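Local coordinates for N-acetylglucosaminidase (Paenibacillus barengoltzii, PDB 6INX), which probably hydrolyses N-acetylglucosamine-containing glycans, as an N-acetylglucosaminidase of glycoside hydrolase family 18, at residues I30-G35 and L63-S68; D104-D109 and Y152-A157; F278-D283 and Y300-S305; G196-L201 and G233-S238. All coordinates share one frame; numbering follows the deposited sequence.

Overall arrangement
The four contacts show how chemistry changes from barrel to periphery in one chain. Contacts 1 and 2 are buried parallel strand pairs of the same sheet; strands 64-70 and 105-109 are neighbours in it, so the two contacts touch and together take in four consecutive barrel strands held by backbone hydrogen bonds. Contact 4, also buried, lies across the chain's centre, its centre about 21 Å from that of contact 1, and rests chiefly on one loop histidine. Contact 3 is partly exposed and carried mainly by side chains, with a salt bridge, a water and a sulfur over an indole. Contacts 3 and 4 touch where the barrel meets the inserted sheet.

Contact 1. Residues I30-G35 and L63-S68; sequences INIAFG and LTILLS
Segments 30-35 and 63-68 are paired as parallel neighbours in the buried wall of the barrel, with Ile30, Asn31 and Ile32 opposite Ile65, Leu66 and Leu67. The backbones alternate as donor and acceptor: Ile30 N to Thr64 O, Leu66 N to Ile30 O (2.8 Å, 172° at the hydrogen), Ile32 N to Leu66 O and Ser68 N to Ile32 O. Beyond this the regular pattern slips by one residue. The peptide between Ala33 and Phe34 is cis, and it is Gly35 N, not the nitrogen of Phe34, that binds Ser68 O at 2.8 Å. These are the second and third strands of a TIM barrel, and Ser68 opens the sequence that matches the SxGG signature of family 18. On the face carrying Asn31, Leu66 and Ser68, Asn31 and Leu66 lie side by side, ND2 of Asn31 3.4 Å from CD1 of Leu66, while Asn31 OD1 is bound by Gln181. Ser68 OG, anti to its backbone N (chi1 -174°), reaches the edge of the Phe34 ring, 3.3 Å from CE1, and hydrogen-bonds to Asp107. Ala33 CB sits over the centre of that same ring. On the other face, Ile32 CD1 meets Ile65 CG2 at 3.7 Å; just before the strand, the end of Leu63 turns in to bring CD2 to 3.8 Å from Ile30 CD1.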
loop_
_atom_site.group_PDB
_atom_site.type_symbol
_atom_site.label_atom_id
_atom_site.label_comp_id
_atom_site.label_asym_id
_atom_site.label_seq_id
_atom_site.Cartn_x
_atom_site.Cartn_y
_atom_site.Cartn_z
ATOM N N ILE A 30 -5.034 -5.223 30.743
ATOM C CA ILE A 30 -6.311 -5.162 30.047
ATOM C C ILE A 30 -6.478 -3.743 29.532
ATOM O O ILE A 30 -6.229 -2.785 30.268
ATOM C CB ILE A 30 -7.478 -5.536 30.976
ATOM C CG1 ILE A 30 -7.492 -7.042 31.234
ATOM C CG2 ILE A 30 -8.809 -5.085 30.381
ATOM C CD1 ILE A 30 -8.461 -7.430 32.337
ATOM N N ASN A 31 -6.877 -3.609 28.260
ATOM C CA ASN A 31 -7.237 -2.325 27.657
ATOM C C ASN A 31 -8.757 -2.289 27.512
ATOM O O ASN A 31 -9.329 -3.059 26.732
ATOM C CB ASN A 31 -6.601 -2.174 26.279
ATOM C CG ASN A 31 -5.093 -2.311 26.298
ATOM O OD1 ASN A 31 -4.512 -2.968 25.424
ATOM N ND2 ASN A 31 -4.448 -1.683 27.267
ATOM N N ILE A 32 -9.413 -1.404 28.259
ATOM C CA ILE A 32 -10.873 -1.359 28.244
ATOM C C ILE A 32 -11.338 -0.503 27.070
ATOM O O ILE A 32 -10.999 0.677 26.986
ATOM C CB ILE A 32 -11.414 -0.798 29.563
ATOM C CG1 ILE A 32 -10.998 -1.676 30.736
ATOM C CG2 ILE A 32 -12.934 -0.725 29.503
ATOM C CD1 ILE A 32 -11.487 -1.130 32.067
ATOM N N ALA A 33 -12.164 -1.077 26.195
ATOM C CA ALA A 33 -12.620 -0.404 24.979
ATOM C C ALA A 33 -14.095 -0.034 25.109
ATOM O O ALA A 33 -14.928 -0.916 25.353
ATOM C CB ALA A 33 -12.442 -1.353 23.794
ATOM N N PHE A 34 -14.441 1.249 24.931
ATOM C CA PHE A 34 -13.537 2.388 24.680
ATOM C C PHE A 34 -14.146 3.607 25.366
ATOM O O PHE A 34 -15.365 3.791 25.324
ATOM C CB PHE A 34 -13.545 2.782 23.200
ATOM C CG PHE A 34 -12.703 1.923 22.306
ATOM C CD1 PHE A 34 -11.324 1.900 22.439
ATOM C CD2 PHE A 34 -13.287 1.182 21.284
ATOM C CE1 PHE A 34 -10.546 1.120 21.590
ATOM C CE2 PHE A 34 -12.508 0.406 20.432
ATOM C CZ PHE A 34 -11.141 0.382 20.586
ATOM N N GLY A 35 -13.319 4.475 25.937
ATOM C CA GLY A 35 -13.754 5.837 26.172
ATOM C C GLY A 35 -13.820 6.620 24.875
ATOM O O GLY A 35 -13.242 6.237 23.858
ATOM N N LEU A 63 -2.055 -7.171 37.667
ATOM C CA LEU A 63 -2.694 -6.746 36.427
ATOM C C LEU A 63 -2.738 -5.226 36.347
ATOM O O LEU A 63 -3.088 -4.558 37.325
ATOM C CB LEU A 63 -4.115 -7.306 36.393
ATOM C CG LEU A 63 -5.023 -6.978 35.213
ATOM C CD1 LEU A 63 -4.483 -7.635 33.955
ATOM C CD2 LEU A 63 -6.434 -7.456 35.511
ATOM N N THR A 64 -2.388 -4.682 35.179
ATOM C CA THR A 64 -2.508 -3.253 34.899
ATOM C C THR A 64 -3.732 -3.038 34.014
ATOM O O THR A 64 -3.861 -3.681 32.967
ATOM C CB THR A 64 -1.244 -2.750 34.188
ATOM O OG1 THR A 64 -0.096 -2.962 35.022
ATOM C CG2 THR A 64 -1.337 -1.266 33.845
ATOM N N ILE A 65 -4.629 -2.150 34.434
ATOM C CA ILE A 65 -5.900 -1.927 33.748
ATOM C C ILE A 65 -5.882 -0.530 33.148
ATOM O O ILE A 65 -5.861 0.470 33.874
ATOM C CB ILE A 65 -7.103 -2.116 34.683
ATOM C CG1 ILE A 65 -7.076 -3.510 35.309
ATOM C CG2 ILE A 65 -8.417 -1.907 33.926
ATOM C CD1 ILE A 65 -8.265 -3.779 36.215
ATOM N N LEU A 66 -5.910 -0.456 31.818
ATOM C CA LEU A 66 -5.900 0.814 31.104
ATOM C C LEU A 66 -7.267 1.093 30.489
ATOM O O LEU A 66 -7.998 0.175 30.096
ATOM C CB LEU A 66 -4.855 0.794 29.983
ATOM C CG LEU A 66 -3.450 0.362 30.420
ATOM C CD1 LEU A 66 -2.516 0.272 29.218
ATOM C CD2 LEU A 66 -2.900 1.307 31.480
ATOM N N LEU A 67 -7.613 2.371 30.407
ATOM C CA LEU A 67 -8.785 2.779 29.645
ATOM C C LEU A 67 -8.324 3.142 28.242
ATOM O O LEU A 67 -7.521 4.069 28.076
ATOM C CB LEU A 67 -9.444 3.996 30.291
ATOM C CG LEU A 67 -10.598 4.603 29.479
ATOM C CD1 LEU A 67 -11.812 3.669 29.409
ATOM C CD2 LEU A 67 -10.996 5.959 30.073
ATOM N N SER A 68 -8.806 2.413 27.240
ATOM C CA SER A 68 -8.490 2.762 25.865
ATOM C C SER A 68 -9.477 3.814 25.392
ATOM O O SER A 68 -10.684 3.681 25.603
ATOM C CB SER A 68 -8.556 1.537 24.960
ATOM O OG SER A 68 -8.114 1.862 23.651
#

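Contact 2. Residues D104-D109 and Y152-A157; sequences DGVDLD and YWLTIA
Asp104 O takes the N-H of Trp153 at 2.9 Å and so opens a series of five backbone bonds between parallel strands 105-109 and 153-159. The series goes on with Val106 N to Trp153 O, Thr155 N to Val106 O, Leu108 N to Thr155 O and Ala157 N to Leu108 O. Asp104 O also lies near the ring edges of Tyr152 and Trp153, whose CD1 atoms each stand 3.5 Å from it. At Gly105 the strands come close, its CA only 3.1 Å from Trp153 O. The side-chain bond of the pair runs from Thr155 OG1 to Asp107 OD1 (2.8 Å), approaching on the anti side of the carboxylate and 25° out of its plane; a chi1 of 65° sets OG1 between the backbone N and carbonyl carbon of Thr155. Asp107 OD2 is held by Tyr10 OH and Ser68 OG, so both oxygens of this buried acid have partners. Asp104 is similarly engaged, by Arg150 and Ile65 N, and Tyr152 OH by Asp148. Chain connection through helix 126-148 makes this a beta-alpha-beta crossover of the TIM barrel, and Asp107-Leu108-Asp109 match the start of the DxDxE signature that marks the active-site strand of family 18.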
loop_
_atom_site.group_PDB
_atom_site.type_symbol
_atom_site.label_atom_id
_atom_site.label_comp_id
_atom_site.label_asym_id
_atom_site.label_seq_id
_atom_site.Cartn_x
_atom_site.Cartn_y
_atom_site.Cartn_z
ATOM N N ASP A 104 -5.429 2.213 35.908
ATOM C CA ASP A 104 -4.002 2.446 36.077
ATOM C C ASP A 104 -3.427 3.380 35.030
ATOM O O ASP A 104 -2.259 3.758 35.134
ATOM C CB ASP A 104 -3.251 1.115 36.061
ATOM C CG ASP A 104 -3.682 0.207 37.191
ATOM O OD1 ASP A 104 -3.678 0.686 38.348
ATOM O OD2 ASP A 104 -4.065 -0.956 36.942
ATOM N N GLY A 105 -4.210 3.767 34.038
ATOM C CA GLY A 105 -3.714 4.687 33.037
ATOM C C GLY A 105 -4.624 4.697 31.823
ATOM O O GLY A 105 -5.741 4.175 31.855
ATOM N N VAL A 106 -4.099 5.276 30.751
ATOM C CA VAL A 106 -4.854 5.514 29.530
ATOM C C VAL A 106 -4.067 4.986 28.343
ATOM O O VAL A 106 -2.851 5.193 28.245
ATOM C CB VAL A 106 -5.159 7.017 29.351
ATOM C CG1 VAL A 106 -5.761 7.309 27.971
ATOM C CG2 VAL A 106 -6.088 7.489 30.452
ATOM N N ASP A 107 -4.762 4.308 27.446
ATOM C CA ASP A 107 -4.224 3.893 26.157
ATOM C C ASP A 107 -4.932 4.737 25.101
ATOM O O ASP A 107 -6.140 4.590 24.901
ATOM C CB ASP A 107 -4.499 2.406 25.933
ATOM C CG ASP A 107 -4.195 1.967 24.511
ATOM O OD1 ASP A 107 -3.042 2.163 24.071
ATOM O OD2 ASP A 107 -5.110 1.438 23.846
ATOM N N LEU A 108 -4.199 5.602 24.408
ATOM C CA LEU A 108 -4.813 6.465 23.405
ATOM C C LEU A 108 -4.847 5.761 22.056
ATOM O O LEU A 108 -3.804 5.340 21.544
ATOM C CB LEU A 108 -4.039 7.772 23.271
ATOM C CG LEU A 108 -4.920 8.941 22.843
ATOM C CD1 LEU A 108 -5.784 9.397 24.009
ATOM C CD2 LEU A 108 -4.062 10.086 22.328
ATOM N N ASP A 109 -6.048 5.663 21.470
ATOM C CA ASP A 109 -6.248 4.951 20.211
ATOM C C ASP A 109 -6.850 5.893 19.167
ATOM O O ASP A 109 -7.961 5.670 18.680
ATOM C CB ASP A 109 -7.172 3.752 20.466
ATOM C CG ASP A 109 -7.265 2.818 19.294
ATOM O OD1 ASP A 109 -6.439 2.936 18.367
ATOM O OD2 ASP A 109 -8.163 1.947 19.307
ATOM N N TYR A 152 1.305 6.034 36.969
ATOM C CA TYR A 152 0.171 5.910 36.066
ATOM C C TYR A 152 0.723 5.728 34.659
ATOM O O TYR A 152 1.774 6.283 34.328
ATOM C CB TYR A 152 -0.729 7.143 36.133
ATOM C CG TYR A 152 -1.600 7.165 37.372
ATOM C CD1 TYR A 152 -2.615 6.236 37.546
ATOM C CD2 TYR A 152 -1.413 8.124 38.359
ATOM C CE1 TYR A 152 -3.409 6.246 38.683
ATOM C CE2 TYR A 152 -2.197 8.143 39.499
ATOM C CZ TYR A 152 -3.198 7.205 39.650
ATOM O OH TYR A 152 -3.982 7.226 40.780
ATOM N N TRP A 153 0.037 4.916 33.858
ATOM C CA TRP A 153 0.513 4.474 32.553
ATOM C C TRP A 153 -0.077 5.316 31.425
ATOM O O TRP A 153 -1.219 5.773 31.498
ATOM C CB TRP A 153 0.127 3.013 32.309
ATOM C CG TRP A 153 0.785 2.033 33.238
ATOM C CD1 TRP A 153 0.644 1.964 34.596
ATOM C CD2 TRP A 153 1.670 0.971 32.873
ATOM N NE1 TRP A 153 1.390 0.928 35.097
ATOM C CE2 TRP A 153 2.034 0.305 34.060
ATOM C CE3 TRP A 153 2.190 0.519 31.659
ATOM C CZ2 TRP A 153 2.898 -0.787 34.069
ATOM C CZ3 TRP A 153 3.052 -0.560 31.668
ATOM C CH2 TRP A 153 3.393 -1.205 32.864
ATOM N N LEU A 154 0.704 5.469 30.355
ATOM C CA LEU A 154 0.215 6.060 29.113
ATOM C C LEU A 154 0.788 5.241 27.970
ATOM O O LEU A 154 2.006 5.077 27.876
ATOM C CB LEU A 154 0.641 7.528 28.981
ATOM C CG LEU A 154 0.079 8.264 27.760
ATOM C CD1 LEU A 154 -1.443 8.355 27.839
ATOM C CD2 LEU A 154 0.715 9.645 27.655
ATOM N N THR A 155 -0.089 4.702 27.128
ATOM C CA THR A 155 0.318 3.941 25.956
ATOM C C THR A 155 -0.484 4.455 24.772
ATOM O O THR A 155 -1.388 5.279 24.925
ATOM C CB THR A 155 0.072 2.435 26.140
ATOM O OG1 THR A 155 -1.332 2.196 26.259
ATOM C CG2 THR A 155 0.763 1.903 27.399
ATOM N N ILE A 156 -0.134 3.973 23.574
ATOM C CA ILE A 156 -0.929 4.225 22.381
ATOM C C ILE A 156 -1.091 2.920 21.625
ATOM O O ILE A 156 -0.314 1.978 21.782
ATOM C CB ILE A 156 -0.332 5.293 21.432
ATOM C CG1 ILE A 156 0.992 4.798 20.821
ATOM C CG2 ILE A 156 -0.210 6.645 22.138
ATOM C CD1 ILE A 156 1.553 5.719 19.740
ATOM N N ALA A 157 -2.131 2.876 20.803
ATOM C CA ALA A 157 -2.225 1.896 19.733
ATOM C C ALA A 157 -1.925 2.618 18.432
ATOM O O ALA A 157 -2.540 3.654 18.134
ATOM C CB ALA A 157 -3.630 1.300 19.668
#

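Contact 3. Residues F278-D283 and Y300-S305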
loop_
_atom_site.group_PDB
_atom_site.type_symbol
_atom_site.label_atom_id
_atom_site.label_comp_id
_atom_site.label_asym_id
_atom_site.label_seq_id
_atom_site.Cartn_x
_atom_site.Cartn_y
_atom_site.Cartn_z
ATOM N N PHE A 278 -14.602 -25.150 3.151
ATOM C CA PHE A 278 -13.425 -24.317 3.346
ATOM C C PHE A 278 -12.251 -25.186 3.760
ATOM O O PHE A 278 -12.353 -25.973 4.705
ATOM C CB PHE A 278 -13.682 -23.259 4.420
ATOM C CG PHE A 278 -14.577 -22.147 3.965
ATOM C CD1 PHE A 278 -15.954 -22.275 4.038
ATOM C CD2 PHE A 278 -14.047 -20.974 3.446
ATOM C CE1 PHE A 278 -16.788 -21.267 3.621
ATOM C CE2 PHE A 278 -14.877 -19.957 3.014
ATOM C CZ PHE A 278 -16.254 -20.094 3.104
ATOM N N VAL A 279 -11.140 -25.037 3.055
ATOM C CA VAL A 279 -9.913 -25.759 3.356
ATOM C C VAL A 279 -8.939 -24.807 4.039
ATOM O O VAL A 279 -8.757 -23.666 3.592
ATOM C CB VAL A 279 -9.299 -26.336 2.072
ATOM C CG1 VAL A 279 -8.021 -27.079 2.391
ATOM C CG2 VAL A 279 -10.303 -27.240 1.376
ATOM N N ARG A 280 -8.321 -25.265 5.124
ATOM C CA ARG A 280 -7.261 -24.493 5.757
ATOM C C ARG A 280 -5.929 -24.744 5.067
ATOM O O ARG A 280 -5.517 -25.897 4.867
ATOM C CB ARG A 280 -7.147 -24.825 7.243
ATOM C CG ARG A 280 -5.990 -24.106 7.931
ATOM C CD ARG A 280 -5.751 -24.676 9.311
ATOM N NE ARG A 280 -4.749 -23.950 10.098
ATOM C CZ ARG A 280 -3.437 -24.186 10.074
ATOM N NH1 ARG A 280 -2.924 -25.110 9.257
ATOM N NH2 ARG A 280 -2.620 -23.485 10.853
ATOM N N TYR A 281 -5.260 -23.659 4.707
ATOM C CA TYR A 281 -3.913 -23.682 4.173
ATOM C C TYR A 281 -2.990 -22.929 5.119
ATOM O O TYR A 281 -3.422 -22.052 5.876
ATOM C CB TYR A 281 -3.881 -23.039 2.788
ATOM C CG TYR A 281 -4.768 -23.763 1.807
ATOM C CD1 TYR A 281 -4.393 -25.004 1.290
ATOM C CD2 TYR A 281 -5.983 -23.229 1.411
ATOM C CE1 TYR A 281 -5.199 -25.673 0.404
ATOM C CE2 TYR A 281 -6.801 -23.892 0.515
ATOM C CZ TYR A 281 -6.399 -25.116 0.010
ATOM O OH TYR A 281 -7.215 -25.785 -0.870
ATOM N N TRP A 282 -1.721 -23.306 5.102
ATOM C CA TRP A 282 -0.694 -22.652 5.895
ATOM C C TRP A 282 0.310 -22.010 4.952
ATOM O O TRP A 282 0.852 -22.678 4.064
ATOM C CB TRP A 282 0.004 -23.654 6.823
ATOM C CG TRP A 282 1.129 -23.065 7.632
ATOM C CD1 TRP A 282 2.467 -23.252 7.441
ATOM C CD2 TRP A 282 1.011 -22.171 8.756
ATOM N NE1 TRP A 282 3.185 -22.540 8.372
ATOM C CE2 TRP A 282 2.315 -21.867 9.188
ATOM C CE3 TRP A 282 -0.071 -21.603 9.434
ATOM C CZ2 TRP A 282 2.566 -21.030 10.271
ATOM C CZ3 TRP A 282 0.186 -20.766 10.511
ATOM C CH2 TRP A 282 1.490 -20.489 10.917
ATOM N N ASP A 283 0.528 -20.709 5.123
ATOM C CA ASP A 283 1.543 -19.979 4.366
ATOM C C ASP A 283 2.846 -20.067 5.151
ATOM O O ASP A 283 3.024 -19.382 6.164
ATOM C CB ASP A 283 1.089 -18.535 4.167
ATOM C CG ASP A 283 1.991 -17.755 3.244
ATOM O OD1 ASP A 283 3.212 -18.002 3.258
ATOM O OD2 ASP A 283 1.475 -16.868 2.527
ATOM N N TYR A 300 -6.794 -15.112 9.018
ATOM C CA TYR A 300 -6.999 -15.103 10.467
ATOM C C TYR A 300 -5.698 -15.461 11.176
ATOM O O TYR A 300 -4.698 -15.775 10.539
ATOM C CB TYR A 300 -8.163 -16.035 10.855
ATOM C CG TYR A 300 -7.906 -17.517 10.679
ATOM C CD1 TYR A 300 -7.723 -18.069 9.420
ATOM C CD2 TYR A 300 -7.872 -18.371 11.777
ATOM C CE1 TYR A 300 -7.500 -19.428 9.251
ATOM C CE2 TYR A 300 -7.652 -19.744 11.617
ATOM C CZ TYR A 300 -7.471 -20.259 10.352
ATOM O OH TYR A 300 -7.251 -21.617 10.183
ATOM N N ASP A 301 -5.734 -15.386 12.515
ATOM C CA ASP A 301 -4.677 -15.856 13.408
ATOM C C ASP A 301 -5.161 -17.127 14.099
ATOM O O ASP A 301 -6.350 -17.255 14.429
ATOM C CB ASP A 301 -4.429 -14.820 14.528
ATOM C CG ASP A 301 -3.074 -14.103 14.423
ATOM O OD1 ASP A 301 -2.161 -14.564 13.705
ATOM O OD2 ASP A 301 -2.925 -13.047 15.091
ATOM N N ASP A 302 -4.249 -18.075 14.312
ATOM C CA ASP A 302 -4.610 -19.244 15.111
ATOM C C ASP A 302 -3.524 -19.551 16.133
ATOM O O ASP A 302 -2.606 -18.750 16.315
ATOM C CB ASP A 302 -4.960 -20.451 14.220
ATOM C CG ASP A 302 -3.773 -20.996 13.434
ATOM O OD1 ASP A 302 -2.639 -20.510 13.590
ATOM O OD2 ASP A 302 -3.978 -21.942 12.648
ATOM N N GLU A 303 -3.606 -20.703 16.811
ATOM C CA GLU A 303 -2.569 -21.026 17.787
ATOM C C GLU A 303 -1.198 -21.162 17.129
ATOM O O GLU A 303 -0.175 -20.849 17.752
ATOM C CB GLU A 303 -2.930 -22.309 18.547
ATOM C CG GLU A 303 -4.270 -22.249 19.273
ATOM C CD GLU A 303 -5.422 -22.803 18.448
ATOM O OE1 GLU A 303 -5.531 -22.484 17.240
ATOM O OE2 GLU A 303 -6.222 -23.575 19.008
ATOM N N MET A 304 -1.162 -21.597 15.869
ATOM C CA MET A 304 0.102 -21.791 15.159
ATOM C C MET A 304 0.773 -20.451 14.848
ATOM O O MET A 304 1.958 -20.249 15.139
ATOM C CB MET A 304 -0.168 -22.589 13.880
ATOM C CG MET A 304 1.034 -23.171 13.158
ATOM S SD MET A 304 0.510 -24.245 11.788
ATOM C CE MET A 304 -0.103 -25.676 12.676
ATOM N N SER A 305 0.026 -19.511 14.272
ATOM C CA SER A 305 0.616 -18.207 13.984
ATOM C C SER A 305 0.940 -17.445 15.266
ATOM O O SER A 305 1.953 -16.742 15.335
ATOM C CB SER A 305 -0.306 -17.397 13.068
ATOM O OG SER A 305 -1.587 -17.192 13.644
HETATM O O HOH W 1 -6.553 -22.919 12.452
#
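Strand 279-283 and the turn leading into helix 303-316 keep their backbones well apart, 9.3 Å between Trp282 CA and Ser305 CA, and the gap is spanned from both sides, by Arg280 and Trp282 and by Asp302 and Met304. Arg280 reaches out extended from CG to NE. Its NH2 donates to the syn lone pair of Asp302 OD2 at 2.7 Å in a salt bridge, with guanidinium and carboxylate nearly coplanar (17°); NE adds a weak bond to the same oxygen. A water donates to Asp302 OD2 at 2.8 Å, accepts from Arg280 NE and binds Tyr300 OH. Met304 SD lies over the face of the Trp282 six-membered ring, 3.6 Å from its centroid, in a Met-aromatic contact, and takes a weak bond from NH2 of Arg280 at the guanidinium edge, while CG makes a CH-pi contact. Asp302 OD1 serves the helix instead, accepting from Ser305 N at 2.9 Å, and Ser305 OG accepts from Asp302 N in return while donating to Asp301 OD1. That reciprocal pair is a capping box, its acid tied to the outermost strand of a sheet inserted between barrel strand 230-235 and helix 303-316, consistent with the alpha+beta insertion of many family 18 enzymes.

Contact 4. Residues G196-L201 and G233-S238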
loop_
_atom_site.group_PDB
_atom_site.type_symbol
_atom_site.label_atom_id
_atom_site.label_comp_id
_atom_site.label_asym_id
_atom_site.label_seq_id
_atom_site.Cartn_x
_atom_site.Cartn_y
_atom_site.Cartn_z
ATOM N N GLY A 196 -5.209 -11.086 0.942
ATOM C CA GLY A 196 -3.928 -11.312 1.577
ATOM C C GLY A 196 -4.132 -11.497 3.066
ATOM O O GLY A 196 -5.259 -11.536 3.551
ATOM N N HIS A 197 -3.018 -11.598 3.775
ATOM C CA HIS A 197 -3.067 -11.868 5.206
ATOM C C HIS A 197 -3.245 -10.566 5.972
ATOM O O HIS A 197 -2.479 -9.621 5.774
ATOM C CB HIS A 197 -1.744 -12.500 5.623
ATOM C CG HIS A 197 -1.428 -13.770 4.897
ATOM N ND1 HIS A 197 -2.268 -14.862 4.915
ATOM C CD2 HIS A 197 -0.372 -14.116 4.123
ATOM C CE1 HIS A 197 -1.739 -15.832 4.188
ATOM N NE2 HIS A 197 -0.586 -15.406 3.699
ATOM N N HIS A 198 -4.208 -10.530 6.896
ATOM C CA HIS A 198 -4.462 -9.284 7.613
ATOM C C HIS A 198 -3.591 -9.109 8.845
ATOM O O HIS A 198 -3.457 -7.985 9.341
ATOM C CB HIS A 198 -5.972 -9.093 7.877
ATOM C CG HIS A 198 -6.463 -9.627 9.192
ATOM N ND1 HIS A 198 -6.614 -8.831 10.306
ATOM C CD2 HIS A 198 -6.950 -10.845 9.533
ATOM C CE1 HIS A 198 -7.121 -9.546 11.294
ATOM N NE2 HIS A 198 -7.332 -10.774 10.852
ATOM N N THR A 199 -2.982 -10.187 9.333
ATOM C CA THR A 199 -2.249 -10.142 10.588
ATOM C C THR A 199 -0.997 -11.021 10.498
ATOM O O THR A 199 -0.619 -11.715 11.447
ATOM C CB THR A 199 -3.193 -10.426 11.762
ATOM O OG1 THR A 199 -2.541 -10.168 13.011
ATOM C CG2 THR A 199 -3.768 -11.848 11.722
ATOM N N ASN A 200 -0.313 -10.945 9.357
ATOM C CA ASN A 200 0.794 -11.845 9.051
ATOM C C ASN A 200 2.096 -11.445 9.735
ATOM O O ASN A 200 2.505 -10.282 9.712
ATOM C CB ASN A 200 1.039 -11.898 7.538
ATOM C CG ASN A 200 1.220 -10.511 6.899
ATOM O OD1 ASN A 200 0.451 -9.568 7.165
ATOM N ND2 ASN A 200 2.227 -10.390 6.021
ATOM N N LEU A 201 2.774 -12.447 10.301
ATOM C CA LEU A 201 4.081 -12.222 10.900
ATOM C C LEU A 201 5.096 -11.714 9.876
ATOM O O LEU A 201 5.799 -10.730 10.127
ATOM C CB LEU A 201 4.565 -13.512 11.572
ATOM C CG LEU A 201 5.921 -13.382 12.260
ATOM C CD1 LEU A 201 5.888 -12.260 13.288
ATOM C CD2 LEU A 201 6.302 -14.703 12.923
ATOM N N GLY A 233 0.725 -7.101 17.622
ATOM C CA GLY A 233 -0.703 -7.385 17.661
ATOM C C GLY A 233 -1.079 -8.743 17.103
ATOM O O GLY A 233 -0.539 -9.180 16.075
ATOM N N ALA A 234 -2.040 -9.385 17.771
ATOM C CA ALA A 234 -2.697 -10.605 17.331
ATOM C C ALA A 234 -4.192 -10.354 17.244
ATOM O O ALA A 234 -4.760 -9.593 18.035
ATOM C CB ALA A 234 -2.462 -11.766 18.312
ATOM N N ALA A 235 -4.832 -11.006 16.287
ATOM C CA ALA A 235 -6.242 -10.792 16.015
ATOM C C ALA A 235 -7.003 -12.070 16.316
ATOM O O ALA A 235 -6.651 -13.137 15.807
ATOM C CB ALA A 235 -6.455 -10.399 14.554
ATOM N N PHE A 236 -8.056 -11.955 17.123
ATOM C CA PHE A 236 -8.958 -13.070 17.398
ATOM C C PHE A 236 -10.136 -13.121 16.423
ATOM O O PHE A 236 -11.209 -13.640 16.765
ATOM C CB PHE A 236 -9.463 -13.002 18.846
ATOM C CG PHE A 236 -8.423 -13.303 19.903
ATOM C CD1 PHE A 236 -7.078 -13.450 19.606
ATOM C CD2 PHE A 236 -8.821 -13.414 21.231
ATOM C CE1 PHE A 236 -6.151 -13.727 20.613
ATOM C CE2 PHE A 236 -7.900 -13.691 22.232
ATOM C CZ PHE A 236 -6.578 -13.838 21.930
ATOM N N TYR A 237 -9.957 -12.612 15.204
ATOM C CA TYR A 237 -11.033 -12.524 14.219
ATOM C C TYR A 237 -10.386 -12.471 12.842
ATOM O O TYR A 237 -9.171 -12.277 12.712
ATOM C CB TYR A 237 -11.896 -11.267 14.443
ATOM C CG TYR A 237 -11.076 -10.035 14.165
ATOM C CD1 TYR A 237 -10.233 -9.520 15.134
ATOM C CD2 TYR A 237 -11.074 -9.438 12.901
ATOM C CE1 TYR A 237 -9.419 -8.431 14.881
ATOM C CE2 TYR A 237 -10.274 -8.344 12.641
ATOM C CZ TYR A 237 -9.449 -7.853 13.633
ATOM O OH TYR A 237 -8.638 -6.786 13.372
ATOM N N SER A 238 -11.219 -12.589 11.814
ATOM C CA SER A 238 -10.750 -12.685 10.440
ATOM C C SER A 238 -11.100 -11.455 9.610
ATOM O O SER A 238 -11.980 -10.665 9.946
ATOM C CB SER A 238 -11.334 -13.930 9.763
ATOM O OG SER A 238 -12.739 -13.830 9.583
#
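The imidazole of His198 has Thr199 CG2 over one face, offset toward the rim, and Tyr237 O at its edge, near the ring plane. On the Tyr237 ring it is a face that is met, by the NE2 corner of His198. The two planes are inclined at 42° with centroids 5.1 Å apart, and His198 CE1 comes to 3.6 Å from Tyr237 CE2. Ala235 CB presses on the same carbon, 3.4 Å from His198 CE1. The link across the contact is the bond from His198 NE2 to Tyr237 O, 3.0 Å long and bent to 150° at the hydrogen. Since ND1 of His198 takes the N-H of Asp186, both ring nitrogens are used, a pattern consistent with a neutral histidine protonated on NE2. The side chain pays with a chi1 of 92°, well away from a staggered value. Asp186 also binds Tyr237 OH through its side chain, so one residue ties both rings. Thr199 adds its methyl, CG2 lying 4.2 Å from Ala235 CB, while its OG1 is bound by Thr184 O and Lys309. All this falls where strand 230-235 of the barrel breaks at Phe236 and strand 237-241 of the antiparallel sheet begins; the loop 196-201 thus packs at the junction between a TIM barrel and a sheet consistent with the alpha+beta insertion of many family 18 enzymes.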